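Local coordinates for protein nisin leader peptide-processing serine protease NisP (Lactococcus lactis subsp. lactis, PDB 4MZD) that acts as a subtilisin-like serine protease that probably cleaves the leader peptide from the nisin precursor during antibiotic biosynthesis, at residues 67-70 against 74-77; 107-112 against 159-164; 115-120 against 194-199; 171-176 against 190-195. All blocks are in the same frame, centred on the assembly; numbering follows the deposited sequence. Where two conformers were deposited one is given.

Contact 1. Residues 67-70 against 74-77; sequences DFWD and DMKY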
loop_
_atom_site.group_PDB
_atom_site.type_symbol
_atom_site.label_atom_id
_atom_site.label_comp_id
_atom_site.label_asym_id
_atom_site.label_seq_id
_atom_site.Cartn_x
_atom_site.Cartn_y
_atom_site.Cartn_z
ATOM N N ASP A 67 15.651 14.710 -12.743
ATOM C CA ASP A 67 15.279 16.117 -12.656
ATOM C C ASP A 67 14.482 16.483 -11.421
ATOM O O ASP A 67 14.605 17.599 -10.921
ATOM C CB ASP A 67 14.468 16.529 -13.877
ATOM C CG ASP A 67 15.268 16.478 -15.149
ATOM O OD1 ASP A 67 16.489 16.754 -15.103
ATOM O OD2 ASP A 67 14.667 16.173 -16.197
ATOM N N PHE A 68 13.646 15.566 -10.943
ATOM C CA PHE A 68 12.714 15.911 -9.876
ATOM C C PHE A 68 13.074 15.282 -8.528
ATOM O O PHE A 68 12.288 15.333 -7.580
ATOM C CB PHE A 68 11.282 15.559 -10.295
ATOM C CG PHE A 68 10.794 16.323 -11.510
ATOM C CD1 PHE A 68 11.093 17.668 -11.681
ATOM C CD2 PHE A 68 10.038 15.686 -12.486
ATOM C CE1 PHE A 68 10.636 18.364 -12.801
ATOM C CE2 PHE A 68 9.578 16.379 -13.599
ATOM C CZ PHE A 68 9.882 17.717 -13.753
ATOM N N TRP A 69 14.270 14.713 -8.424
ATOM C CA TRP A 69 14.727 14.166 -7.154
ATOM C C TRP A 69 14.599 15.177 -6.015
ATOM O O TRP A 69 14.224 14.820 -4.896
ATOM C CB TRP A 69 16.175 13.695 -7.279
ATOM C CG TRP A 69 16.820 13.340 -5.985
ATOM C CD1 TRP A 69 17.821 14.022 -5.358
ATOM C CD2 TRP A 69 16.516 12.218 -5.152
ATOM N NE1 TRP A 69 18.164 13.391 -4.189
ATOM C CE2 TRP A 69 17.382 12.277 -4.039
ATOM C CE3 TRP A 69 15.605 11.162 -5.241
ATOM C CZ2 TRP A 69 17.360 11.324 -3.024
ATOM C CZ3 TRP A 69 15.583 10.216 -4.229
ATOM C CH2 TRP A 69 16.456 10.305 -3.137
ATOM N N ASP A 70 14.899 16.441 -6.295
ATOM C CA ASP A 70 14.850 17.463 -5.255
ATOM C C ASP A 70 13.458 17.662 -4.661
ATOM O O ASP A 70 13.326 18.169 -3.547
ATOM C CB ASP A 70 15.392 18.793 -5.784
ATOM C CG ASP A 70 16.891 18.764 -5.998
ATOM O OD1 ASP A 70 17.568 17.961 -5.322
ATOM O OD2 ASP A 70 17.393 19.551 -6.830
ATOM N N ASP A 74 10.263 12.803 0.620
ATOM C CA ASP A 74 9.812 11.553 1.214
ATOM C C ASP A 74 10.775 10.403 0.905
ATOM O O ASP A 74 11.003 9.520 1.737
ATOM C CB ASP A 74 8.396 11.237 0.720
ATOM C CG ASP A 74 8.317 11.110 -0.793
ATOM O OD1 ASP A 74 8.848 11.993 -1.502
ATOM O OD2 ASP A 74 7.726 10.117 -1.275
ATOM N N MET A 75 11.341 10.423 -0.299
ATOM C CA MET A 75 12.326 9.432 -0.708
ATOM C C MET A 75 13.670 9.726 -0.044
ATOM O O MET A 75 14.369 8.816 0.389
ATOM C CB MET A 75 12.447 9.410 -2.238
ATOM C CG MET A 75 12.753 8.069 -2.862
ATOM S SD MET A 75 11.591 6.750 -2.401
ATOM C CE MET A 75 10.078 7.019 -3.328
ATOM N N LYS A 76 14.032 11.002 0.051
ATOM C CA LYS A 76 15.252 11.364 0.766
ATOM C C LYS A 76 15.190 10.848 2.203
ATOM O O LYS A 76 16.190 10.390 2.761
ATOM C CB LYS A 76 15.456 12.880 0.772
ATOM C CG LYS A 76 15.735 13.489 -0.585
ATOM C CD LYS A 76 15.929 14.988 -0.437
ATOM C CE LYS A 76 16.073 15.686 -1.774
ATOM N NZ LYS A 76 16.379 17.126 -1.546
ATOM N N TYR A 77 14.008 10.927 2.801
ATOM C CA TYR A 77 13.837 10.538 4.194
ATOM C C TYR A 77 14.211 9.067 4.437
ATOM O O TYR A 77 14.897 8.738 5.402
ATOM C CB TYR A 77 12.397 10.806 4.635
ATOM C CG TYR A 77 12.168 10.640 6.114
ATOM C CD1 TYR A 77 12.241 11.728 6.971
ATOM C CD2 TYR A 77 11.868 9.396 6.655
ATOM C CE1 TYR A 77 12.025 11.576 8.330
ATOM C CE2 TYR A 77 11.655 9.235 8.003
ATOM C CZ TYR A 77 11.735 10.329 8.838
ATOM O OH TYR A 77 11.524 10.162 10.188
#
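Trp-69 and Lys-76 meet where the N-terminal chain of this subtilisin-like protease runs into helix 73-79, a short-range contact between a 3-10 turn at 69-70 and the helix that follows it. Trp-69 and Met-75 form the nearest backbone pair, their CA atoms 8.4 Å apart, so the helix is met mostly through side chains.

The apolar part is centred on the indole. Its CG is held anti to the backbone N (chi1 170°), which carries the six-membered ring forward to the helix. Over one face lies the Lys-76 chain: CG stands 3.5 Å above the ring plane, displaced toward the rim, and comes within 3.6 Å of Trp-69 CZ2. Beyond CG the lysine is fully extended, and its CE remains over the indole, toward NE1. Met-75 meets the ring squarely at neither face nor edge, its chain running at about a right angle to the tryptophan side chain, with CB and CG each 3.8 Å from Trp-69 CZ3; bends at chi2 and chi3 then lead the thioether away to Val-164. Asn-81 also touches both Trp-69 and Lys-76.

The polar part is looser. The opposite charges of lysine and turn probably attract, without closing a salt bridge: Lys-76 NZ is 4.0 Å from Asp-70 OD1 and 3.8 Å from the backbone atom Asp-70 O.

Contact 2. Residues 107-112 against 159-164; sequences HPDLSN and GNILGV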
loop_
_atom_site.group_PDB
_atom_site.type_symbol
_atom_site.label_atom_id
_atom_site.label_comp_id
_atom_site.label_asym_id
_atom_site.label_seq_id
_atom_site.Cartn_x
_atom_site.Cartn_y
_atom_site.Cartn_z
ATOM N N HIS A 107 4.503 4.717 -18.994
ATOM C CA HIS A 107 5.112 5.819 -18.266
ATOM C C HIS A 107 6.634 5.725 -18.399
ATOM O O HIS A 107 7.208 4.680 -18.113
ATOM C CB HIS A 107 4.729 5.807 -16.792
ATOM C CG HIS A 107 5.058 7.092 -16.109
ATOM N ND1 HIS A 107 6.357 7.518 -15.925
ATOM C CD2 HIS A 107 4.259 8.086 -15.651
ATOM C CE1 HIS A 107 6.341 8.709 -15.350
ATOM N NE2 HIS A 107 5.081 9.075 -15.171
ATOM N N PRO A 108 7.300 6.812 -18.832
ATOM C CA PRO A 108 8.741 6.697 -19.089
ATOM C C PRO A 108 9.586 6.269 -17.886
ATOM O O PRO A 108 10.636 5.659 -18.103
ATOM C CB PRO A 108 9.135 8.107 -19.567
ATOM C CG PRO A 108 8.038 8.996 -19.093
ATOM C CD PRO A 108 6.795 8.153 -19.170
ATOM N N ASP A 109 9.165 6.574 -16.660
ATOM C CA ASP A 109 9.967 6.185 -15.510
ATOM C C ASP A 109 9.719 4.739 -15.088
ATOM O O ASP A 109 10.471 4.200 -14.272
ATOM C CB ASP A 109 9.679 7.082 -14.307
ATOM C CG ASP A 109 10.148 8.513 -14.494
ATOM O OD1 ASP A 109 11.016 8.784 -15.356
ATOM O OD2 ASP A 109 9.647 9.366 -13.727
ATOM N N LEU A 110 8.660 4.130 -15.628
ATOM C CA LEU A 110 8.200 2.810 -15.185
ATOM C C LEU A 110 8.337 1.692 -16.209
ATOM O O LEU A 110 8.425 0.533 -15.839
ATOM C CB LEU A 110 6.721 2.862 -14.783
ATOM C CG LEU A 110 6.311 3.925 -13.763
ATOM C CD1 LEU A 110 4.812 3.874 -13.493
ATOM C CD2 LEU A 110 7.104 3.771 -12.476
ATOM N N SER A 111 8.357 2.037 -17.489
ATOM C CA SER A 111 8.238 1.013 -18.520
ATOM C C SER A 111 9.327 -0.058 -18.436
ATOM O O SER A 111 9.062 -1.237 -18.690
ATOM C CB SER A 111 8.188 1.643 -19.912
ATOM O OG SER A 111 9.350 2.409 -20.173
ATOM N N ASN A 112 10.542 0.341 -18.067
ATOM C CA ASN A 112 11.654 -0.602 -17.986
ATOM C C ASN A 112 11.616 -1.507 -16.758
ATOM O O ASN A 112 12.450 -2.402 -16.628
ATOM C CB ASN A 112 12.989 0.139 -18.059
ATOM C CG ASN A 112 13.272 0.689 -19.436
ATOM O OD1 ASN A 112 12.593 0.345 -20.404
ATOM N ND2 ASN A 112 14.290 1.537 -19.537
ATOM N N GLY A 159 13.889 7.287 -13.259
ATOM C CA GLY A 159 14.044 8.298 -14.283
ATOM C C GLY A 159 13.995 9.683 -13.686
ATOM O O GLY A 159 14.872 10.074 -12.917
ATOM N N ASN A 160 12.957 10.432 -14.030
ATOM C CA ASN A 160 12.851 11.804 -13.554
ATOM C C ASN A 160 12.574 11.878 -12.054
ATOM O O ASN A 160 12.936 12.862 -11.397
ATOM C CB ASN A 160 11.810 12.554 -14.376
ATOM C CG ASN A 160 12.060 12.425 -15.868
ATOM O OD1 ASN A 160 13.195 12.545 -16.328
ATOM N ND2 ASN A 160 11.008 12.168 -16.628
ATOM N N ILE A 161 11.918 10.841 -11.528
ATOM C CA ILE A 161 11.899 10.583 -10.093
ATOM C C ILE A 161 12.436 9.182 -9.859
ATOM O O ILE A 161 12.561 8.381 -10.797
ATOM C CB ILE A 161 10.492 10.721 -9.452
ATOM C CG1 ILE A 161 9.550 9.614 -9.917
ATOM C CG2 ILE A 161 9.910 12.096 -9.708
ATOM C CD1 ILE A 161 8.311 9.505 -9.075
ATOM N N LEU A 162 12.756 8.900 -8.600
ATOM C CA LEU A 162 13.261 7.594 -8.189
ATOM C C LEU A 162 12.343 6.972 -7.148
ATOM O O LEU A 162 11.902 7.639 -6.200
ATOM C CB LEU A 162 14.656 7.727 -7.578
ATOM C CG LEU A 162 15.729 8.175 -8.565
ATOM C CD1 LEU A 162 17.027 8.476 -7.837
ATOM C CD2 LEU A 162 15.948 7.145 -9.661
ATOM N N GLY A 163 12.064 5.687 -7.316
ATOM C CA GLY A 163 11.405 4.906 -6.289
ATOM C C GLY A 163 12.403 4.430 -5.249
ATOM O O GLY A 163 13.588 4.784 -5.308
ATOM N N VAL A 164 11.954 3.619 -4.297
ATOM C CA VAL A 164 12.878 3.100 -3.298
ATOM C C VAL A 164 13.849 2.086 -3.891
ATOM O O VAL A 164 14.948 1.898 -3.365
ATOM C CB VAL A 164 12.160 2.450 -2.091
ATOM C CG1 VAL A 164 11.467 3.504 -1.241
ATOM C CG2 VAL A 164 11.220 1.327 -2.531
#
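Asp-109 directs its carboxylate at the backbone of 159-164, and the two loops approach to 4.8 Å between the CA atoms of Asp-109 and Gly-159. Two successive amides are engaged. Asn-160 N donates to Asp-109 OD1 at 2.9 Å and 159°, arriving from above the carboxylate plane, 44° out of it. The next amide makes a weak bond, Ile-161 N to Asp-109 OD2 at 3.5 Å. With CG anti to its own carbonyl carbon (chi1 -68°), the aspartate swings its carboxylate toward 159-164, and OD1 comes 3.2 Å from Gly-159 CA, which carries no side chain to hold it off.

The stronger partner of OD2 is the hydroxyl of Tyr-346. That hydroxyl also bonds Asn-160 ND2, so one tyrosine serves both sides of the contact.

Within 107-112, Asp-109 N donates to His-107 ND1 at 3.1 Å, only 5° out of the imidazole plane. With ND1 accepting and NE2 bonded to the carbonyl Trp-345 O, the ring is probably neutral, its proton on NE2. His-107 O in turn accepts from both Leu-110 N and Ser-111 N.

The sequence His-Pro-Asp-Leu at 107-110 is the familiar subtilase motif that follows the predicted catalytic aspartate, Asp-100. In subtilisins its aspartate commonly binds calcium against the loop after the histidine helix; here that acidic position takes one good amide bond at OD1 and a weak one at OD2.

Contact 3. Residues 115-120 against 194-199; sequences GNYFKN and ADDGNK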
loop_
_atom_site.group_PDB
_atom_site.type_symbol
_atom_site.label_atom_id
_atom_site.label_comp_id
_atom_site.label_asym_id
_atom_site.label_seq_id
_atom_site.Cartn_x
_atom_site.Cartn_y
_atom_site.Cartn_z
ATOM N N GLY A 115 7.438 -6.387 -15.339
ATOM C CA GLY A 115 7.670 -7.809 -15.459
ATOM C C GLY A 115 6.715 -8.454 -16.441
ATOM O O GLY A 115 5.938 -7.784 -17.126
ATOM N N ASN A 116 6.764 -9.774 -16.501
ATOM C CA ASN A 116 6.023 -10.510 -17.507
ATOM C C ASN A 116 4.708 -11.082 -17.002
ATOM O O ASN A 116 4.007 -11.765 -17.744
ATOM C CB ASN A 116 6.891 -11.638 -18.060
ATOM C CG ASN A 116 8.103 -11.126 -18.805
ATOM O OD1 ASN A 116 8.110 -10.004 -19.305
ATOM N ND2 ASN A 116 9.133 -11.950 -18.891
ATOM N N TYR A 117 4.368 -10.803 -15.750
ATOM C CA TYR A 117 3.173 -11.382 -15.150
ATOM C C TYR A 117 2.154 -10.305 -14.810
ATOM O O TYR A 117 2.503 -9.237 -14.309
ATOM C CB TYR A 117 3.533 -12.184 -13.898
ATOM C CG TYR A 117 4.466 -13.329 -14.185
ATOM C CD1 TYR A 117 3.976 -14.588 -14.485
ATOM C CD2 TYR A 117 5.839 -13.145 -14.173
ATOM C CE1 TYR A 117 4.834 -15.637 -14.763
ATOM C CE2 TYR A 117 6.705 -14.184 -14.451
ATOM C CZ TYR A 117 6.200 -15.425 -14.744
ATOM O OH TYR A 117 7.072 -16.456 -15.013
ATOM N N PHE A 118 0.885 -10.595 -15.066
ATOM C CA PHE A 118 -0.159 -9.605 -14.839
ATOM C C PHE A 118 -1.507 -10.284 -14.903
ATOM O O PHE A 118 -1.656 -11.342 -15.514
ATOM C CB PHE A 118 -0.101 -8.500 -15.900
ATOM C CG PHE A 118 -0.176 -9.021 -17.312
ATOM C CD1 PHE A 118 -1.401 -9.191 -17.950
ATOM C CD2 PHE A 118 0.982 -9.370 -17.992
ATOM C CE1 PHE A 118 -1.463 -9.692 -19.242
ATOM C CE2 PHE A 118 0.923 -9.860 -19.283
ATOM C CZ PHE A 118 -0.298 -10.024 -19.906
ATOM N N LYS A 119 -2.496 -9.668 -14.278
ATOM C CA LYS A 119 -3.857 -10.152 -14.394
ATOM C C LYS A 119 -4.825 -9.066 -13.976
ATOM O O LYS A 119 -4.587 -8.339 -13.015
ATOM C CB LYS A 119 -4.079 -11.379 -13.513
ATOM C CG LYS A 119 -5.334 -12.159 -13.867
ATOM C CD LYS A 119 -5.149 -12.961 -15.151
ATOM C CE LYS A 119 -4.070 -14.022 -15.011
ATOM N NZ LYS A 119 -3.895 -14.816 -16.267
ATOM N N ASN A 120 -5.927 -8.981 -14.708
ATOM C CA ASN A 120 -7.071 -8.171 -14.315
ATOM C C ASN A 120 -8.074 -9.037 -13.564
ATOM O O ASN A 120 -8.577 -10.023 -14.117
ATOM C CB ASN A 120 -7.723 -7.574 -15.553
ATOM C CG ASN A 120 -8.966 -6.786 -15.225
ATOM O OD1 ASN A 120 -9.088 -6.212 -14.139
ATOM N ND2 ASN A 120 -9.901 -6.744 -16.166
ATOM N N ALA A 194 1.149 -14.588 -5.798
ATOM C CA ALA A 194 2.010 -15.600 -5.196
ATOM C C ALA A 194 2.332 -16.705 -6.198
ATOM O O ALA A 194 3.480 -17.152 -6.300
ATOM C CB ALA A 194 1.362 -16.175 -3.951
ATOM N N ASP A 195 1.326 -17.139 -6.950
ATOM C CA ASP A 195 1.537 -18.167 -7.968
ATOM C C ASP A 195 2.517 -17.725 -9.053
ATOM O O ASP A 195 3.237 -18.547 -9.608
ATOM C CB ASP A 195 0.210 -18.596 -8.590
ATOM C CG ASP A 195 -0.591 -19.507 -7.673
ATOM O OD1 ASP A 195 0.028 -20.169 -6.819
ATOM O OD2 ASP A 195 -1.833 -19.554 -7.803
ATOM N N ASP A 196 2.540 -16.427 -9.343
ATOM C CA ASP A 196 3.440 -15.879 -10.350
ATOM C C ASP A 196 4.855 -15.644 -9.811
ATOM O O ASP A 196 5.721 -15.155 -10.535
ATOM C CB ASP A 196 2.891 -14.574 -10.923
ATOM C CG ASP A 196 1.657 -14.765 -11.788
ATOM O OD1 ASP A 196 1.344 -15.911 -12.186
ATOM O OD2 ASP A 196 1.008 -13.734 -12.083
ATOM N N GLY A 197 5.081 -15.962 -8.538
ATOM C CA GLY A 197 6.418 -15.919 -7.973
ATOM C C GLY A 197 6.866 -14.584 -7.403
ATOM O O GLY A 197 8.056 -14.393 -7.156
ATOM N N ASN A 198 5.932 -13.663 -7.186
ATOM C CA ASN A 198 6.268 -12.395 -6.554
ATOM C C ASN A 198 6.502 -12.609 -5.073
ATOM O O ASN A 198 5.558 -12.877 -4.331
ATOM C CB ASN A 198 5.127 -11.395 -6.713
ATOM C CG ASN A 198 4.869 -11.041 -8.151
ATOM O OD1 ASN A 198 5.619 -10.272 -8.757
ATOM N ND2 ASN A 198 3.813 -11.607 -8.717
ATOM N N LYS A 199 7.738 -12.460 -4.616
ATOM C CA LYS A 199 8.009 -12.744 -3.214
ATOM C C LYS A 199 7.560 -11.627 -2.269
ATOM O O LYS A 199 7.462 -11.854 -1.061
ATOM C CB LYS A 199 9.471 -13.116 -3.004
ATOM C CG LYS A 199 9.865 -14.402 -3.744
ATOM C CD LYS A 199 8.907 -15.573 -3.462
ATOM C CE LYS A 199 9.182 -16.768 -4.383
ATOM N NZ LYS A 199 8.228 -17.909 -4.176
HETATM O O HOH W 1 -1.117 -13.745 -13.795
#
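Tyr-117 and Asp-196 bring the backbones within 6.6 Å, CA to CA, where strand 117-120 passes the C-terminal end of helix 183-195, and there Gly-197, at a positive phi of 88°, closes the helix in a Schellman motif with its N bonded to Ala-194 O. Tyr-117 CG stands anti to the carbonyl carbon (chi1 -61°), which sets the ring against the aspartate, and Asp-196 touches it by backbone and side chain together. Asp-196 O sits 4.0 Å above the ring plane, over its centre, while Asp-196 CG comes 3.6 Å from Tyr-117 CD1. Ring and carboxylate planes are inclined by 36°, so this is a tilted approach and not a flat stack; OD2 of Asp-196 lies beside Tyr-117 CB at 3.5 Å.

A water bridges the segments, donating to Asp-196 OD2 at 2.7 Å and to Phe-118 O at 3.0 Å. The same OD2 takes its main bond from the hydroxyl of Tyr-173.

This surface contact joins the helix end to strand 117-120, which runs parallel to strand 169-174 in the central sheet, while Ala-194 packs on the adjacent helix 222-238.

Contact 4. Residues 171-176 against 190-195; sequences NIYRVF and IRRAAD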
loop_
_atom_site.group_PDB
_atom_site.type_symbol
_atom_site.label_atom_id
_atom_site.label_comp_id
_atom_site.label_asym_id
_atom_site.label_seq_id
_atom_site.Cartn_x
_atom_site.Cartn_y
_atom_site.Cartn_z
ATOM N N ASN A 171 5.119 -6.635 -11.174
ATOM C CA ASN A 171 4.057 -7.328 -11.881
ATOM C C ASN A 171 2.723 -6.778 -11.389
ATOM O O ASN A 171 2.614 -6.390 -10.228
ATOM C CB ASN A 171 4.173 -8.834 -11.667
ATOM C CG ASN A 171 5.406 -9.415 -12.336
ATOM O OD1 ASN A 171 5.634 -9.210 -13.524
ATOM N ND2 ASN A 171 6.217 -10.115 -11.566
ATOM N N ILE A 172 1.725 -6.724 -12.265
ATOM C CA ILE A 172 0.554 -5.879 -12.059
ATOM C C ILE A 172 -0.738 -6.676 -11.971
ATOM O O ILE A 172 -1.088 -7.410 -12.894
ATOM C CB ILE A 172 0.431 -4.875 -13.223
ATOM C CG1 ILE A 172 1.752 -4.127 -13.425
ATOM C CG2 ILE A 172 -0.750 -3.943 -13.020
ATOM C CD1 ILE A 172 2.208 -3.356 -12.225
ATOM N N TYR A 173 -1.458 -6.487 -10.863
ATOM C CA TYR A 173 -2.707 -7.197 -10.597
ATOM C C TYR A 173 -3.789 -6.160 -10.340
ATOM O O TYR A 173 -3.774 -5.473 -9.319
ATOM C CB TYR A 173 -2.524 -8.183 -9.428
ATOM C CG TYR A 173 -1.390 -9.118 -9.756
ATOM C CD1 TYR A 173 -1.594 -10.220 -10.577
ATOM C CD2 TYR A 173 -0.094 -8.845 -9.341
ATOM C CE1 TYR A 173 -0.542 -11.036 -10.952
ATOM C CE2 TYR A 173 0.966 -9.660 -9.712
ATOM C CZ TYR A 173 0.736 -10.753 -10.511
ATOM O OH TYR A 173 1.793 -11.551 -10.881
ATOM N N ARG A 174 -4.703 -6.014 -11.296
ATOM C CA ARG A 174 -5.686 -4.943 -11.229
ATOM C C ARG A 174 -6.947 -5.389 -10.502
ATOM O O ARG A 174 -7.590 -6.366 -10.898
ATOM C CB ARG A 174 -6.038 -4.437 -12.628
ATOM C CG ARG A 174 -6.963 -3.231 -12.604
ATOM C CD ARG A 174 -7.033 -2.467 -13.912
ATOM N NE ARG A 174 -7.823 -3.131 -14.942
ATOM C CZ ARG A 174 -9.137 -2.985 -15.116
ATOM N NH1 ARG A 174 -9.734 -3.621 -16.115
ATOM N NH2 ARG A 174 -9.850 -2.203 -14.324
ATOM N N VAL A 175 -7.292 -4.652 -9.444
ATOM C CA VAL A 175 -8.483 -4.934 -8.649
ATOM C C VAL A 175 -9.408 -3.723 -8.516
ATOM O O VAL A 175 -10.399 -3.780 -7.792
ATOM C CB VAL A 175 -8.144 -5.501 -7.247
ATOM C CG1 VAL A 175 -7.387 -6.816 -7.370
ATOM C CG2 VAL A 175 -7.371 -4.486 -6.415
ATOM N N PHE A 176 -9.096 -2.634 -9.210
ATOM C CA PHE A 176 -9.994 -1.485 -9.275
ATOM C C PHE A 176 -10.227 -1.110 -10.722
ATOM O O PHE A 176 -9.313 -1.194 -11.551
ATOM C CB PHE A 176 -9.409 -0.244 -8.593
ATOM C CG PHE A 176 -9.291 -0.353 -7.101
ATOM C CD1 PHE A 176 -10.319 0.074 -6.271
ATOM C CD2 PHE A 176 -8.143 -0.869 -6.526
ATOM C CE1 PHE A 176 -10.202 -0.011 -4.898
ATOM C CE2 PHE A 176 -8.023 -0.975 -5.157
ATOM C CZ PHE A 176 -9.053 -0.539 -4.339
ATOM N N ILE A 190 -4.134 -11.867 -4.577
ATOM C CA ILE A 190 -3.061 -12.316 -3.697
ATOM C C ILE A 190 -2.572 -13.697 -4.123
ATOM O O ILE A 190 -1.371 -13.937 -4.246
ATOM C CB ILE A 190 -3.524 -12.344 -2.225
ATOM C CG1 ILE A 190 -3.740 -10.915 -1.704
ATOM C CG2 ILE A 190 -2.516 -13.098 -1.364
ATOM C CD1 ILE A 190 -4.525 -10.853 -0.392
ATOM N N ARG A 191 -3.511 -14.604 -4.363
ATOM C CA ARG A 191 -3.153 -15.954 -4.788
ATOM C C ARG A 191 -2.402 -15.938 -6.115
ATOM O O ARG A 191 -1.399 -16.637 -6.282
ATOM C CB ARG A 191 -4.400 -16.825 -4.908
ATOM C CG ARG A 191 -5.092 -17.074 -3.591
ATOM C CD ARG A 191 -6.357 -17.885 -3.798
ATOM N NE ARG A 191 -7.103 -18.041 -2.557
ATOM C CZ ARG A 191 -6.909 -19.028 -1.690
ATOM N NH1 ARG A 191 -5.990 -19.958 -1.933
ATOM N NH2 ARG A 191 -7.634 -19.082 -0.578
ATOM N N ARG A 192 -2.893 -15.142 -7.058
ATOM C CA ARG A 192 -2.286 -15.058 -8.384
ATOM C C ARG A 192 -0.880 -14.464 -8.322
ATOM O O ARG A 192 0.038 -14.941 -8.992
ATOM C CB ARG A 192 -3.170 -14.226 -9.316
ATOM C CG ARG A 192 -2.735 -14.219 -10.772
ATOM C CD ARG A 192 -2.883 -15.601 -11.402
ATOM N NE ARG A 192 -1.617 -16.322 -11.451
ATOM C CZ ARG A 192 -1.508 -17.605 -11.781
ATOM N NH1 ARG A 192 -2.595 -18.311 -12.064
ATOM N NH2 ARG A 192 -0.318 -18.185 -11.815
ATOM N N ALA A 193 -0.712 -13.419 -7.520
ATOM C CA ALA A 193 0.596 -12.800 -7.364
ATOM C C ALA A 193 1.594 -13.787 -6.763
ATOM O O ALA A 193 2.752 -13.817 -7.168
ATOM C CB ALA A 193 0.492 -11.548 -6.515
ATOM N N ALA A 194 1.149 -14.588 -5.798
ATOM C CA ALA A 194 2.010 -15.600 -5.196
ATOM C C ALA A 194 2.332 -16.705 -6.198
ATOM O O ALA A 194 3.480 -17.152 -6.300
ATOM C CB ALA A 194 1.362 -16.175 -3.951
ATOM N N ASP A 195 1.326 -17.139 -6.950
ATOM C CA ASP A 195 1.537 -18.167 -7.968
ATOM C C ASP A 195 2.517 -17.725 -9.053
ATOM O O ASP A 195 3.237 -18.547 -9.608
ATOM C CB ASP A 195 0.210 -18.596 -8.590
ATOM C CG ASP A 195 -0.591 -19.507 -7.673
ATOM O OD1 ASP A 195 0.028 -20.169 -6.819
ATOM O OD2 ASP A 195 -1.833 -19.554 -7.803
#
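Tyr-173 OH is gripped by two groups just past the end of the helix: it is hydrogen-bonded to Asp-196 OD2 and to Asn-198 ND2. The ring between this hydroxyl and the strand backbone is the part that meets helix 183-195, with Tyr-173 and Ala-193 as the nearest backbone pair, 7.3 Å between their CA atoms.

Ala-193 makes a CH-pi contact over the face of the ring. Its CB is 4.0 Å from the centroid of the Tyr-173 ring, 23° off the normal, and shifted toward the rim, so the closest ring atom is Tyr-173 CE2 at 3.7 Å. The helix backbone follows closely, Ala-193 CA standing 3.8 Å from Tyr-173 CZ, consistent with the small side chain. Toward the CE1 rim, on the same side of the ring plane, Arg-192 CG comes obliquely to Tyr-173 CE1 at 3.9 Å. The arginine touches through its aliphatic part and crosses the tyrosine at about a right angle before bending at chi2 and chi3; in this conformer, one of two, NH2 pairs with Asp-196, so that salt bridge is at best partial.

The strand carrying Tyr-173 bonds through its backbone to Ile-98 and Asp-100, and helix 183-195 belongs to the beta-alpha-beta crossover of the subtilisin fold from strand 169-174 to strand 200-210, passing over strand 95-100. The chemistry is thus divided: apolar contact on the ring face, and a hydroxyl used both ways, since Asn-198 ND2 can only donate and the Asp-196 carboxylate is the likely acceptor of its proton. Together they hold the hydroxyl end and probably limit movement of the ring under Ala-193.

Overall arrangement
The four contacts fall into two pairs. Contacts 1 and 2, centres 13 Å apart, touch through Phe-68 N and Asn-160 O, 2.8 Å apart, and through Met-75 CE packing on Leu-162 O at 3.5 Å. Contacts 3 and 4 are closer, with centres 6 Å apart; they share Ala-194 and Asp-195 and are joined by the Tyr-173 to Asp-196 bond and by Asn-171 ND2 to Asn-198 OD1 at 2.9 Å. About 20 Å separates the centres of contacts 2 and 3, whose segments alternate along the chain. The side chain of the predicted charge-relay Asp-100 is about 8 Å from that of Tyr-173 and about 12 Å from that of Phe-118, whereas contacts 1 and 2 lie away from the predicted catalytic residues.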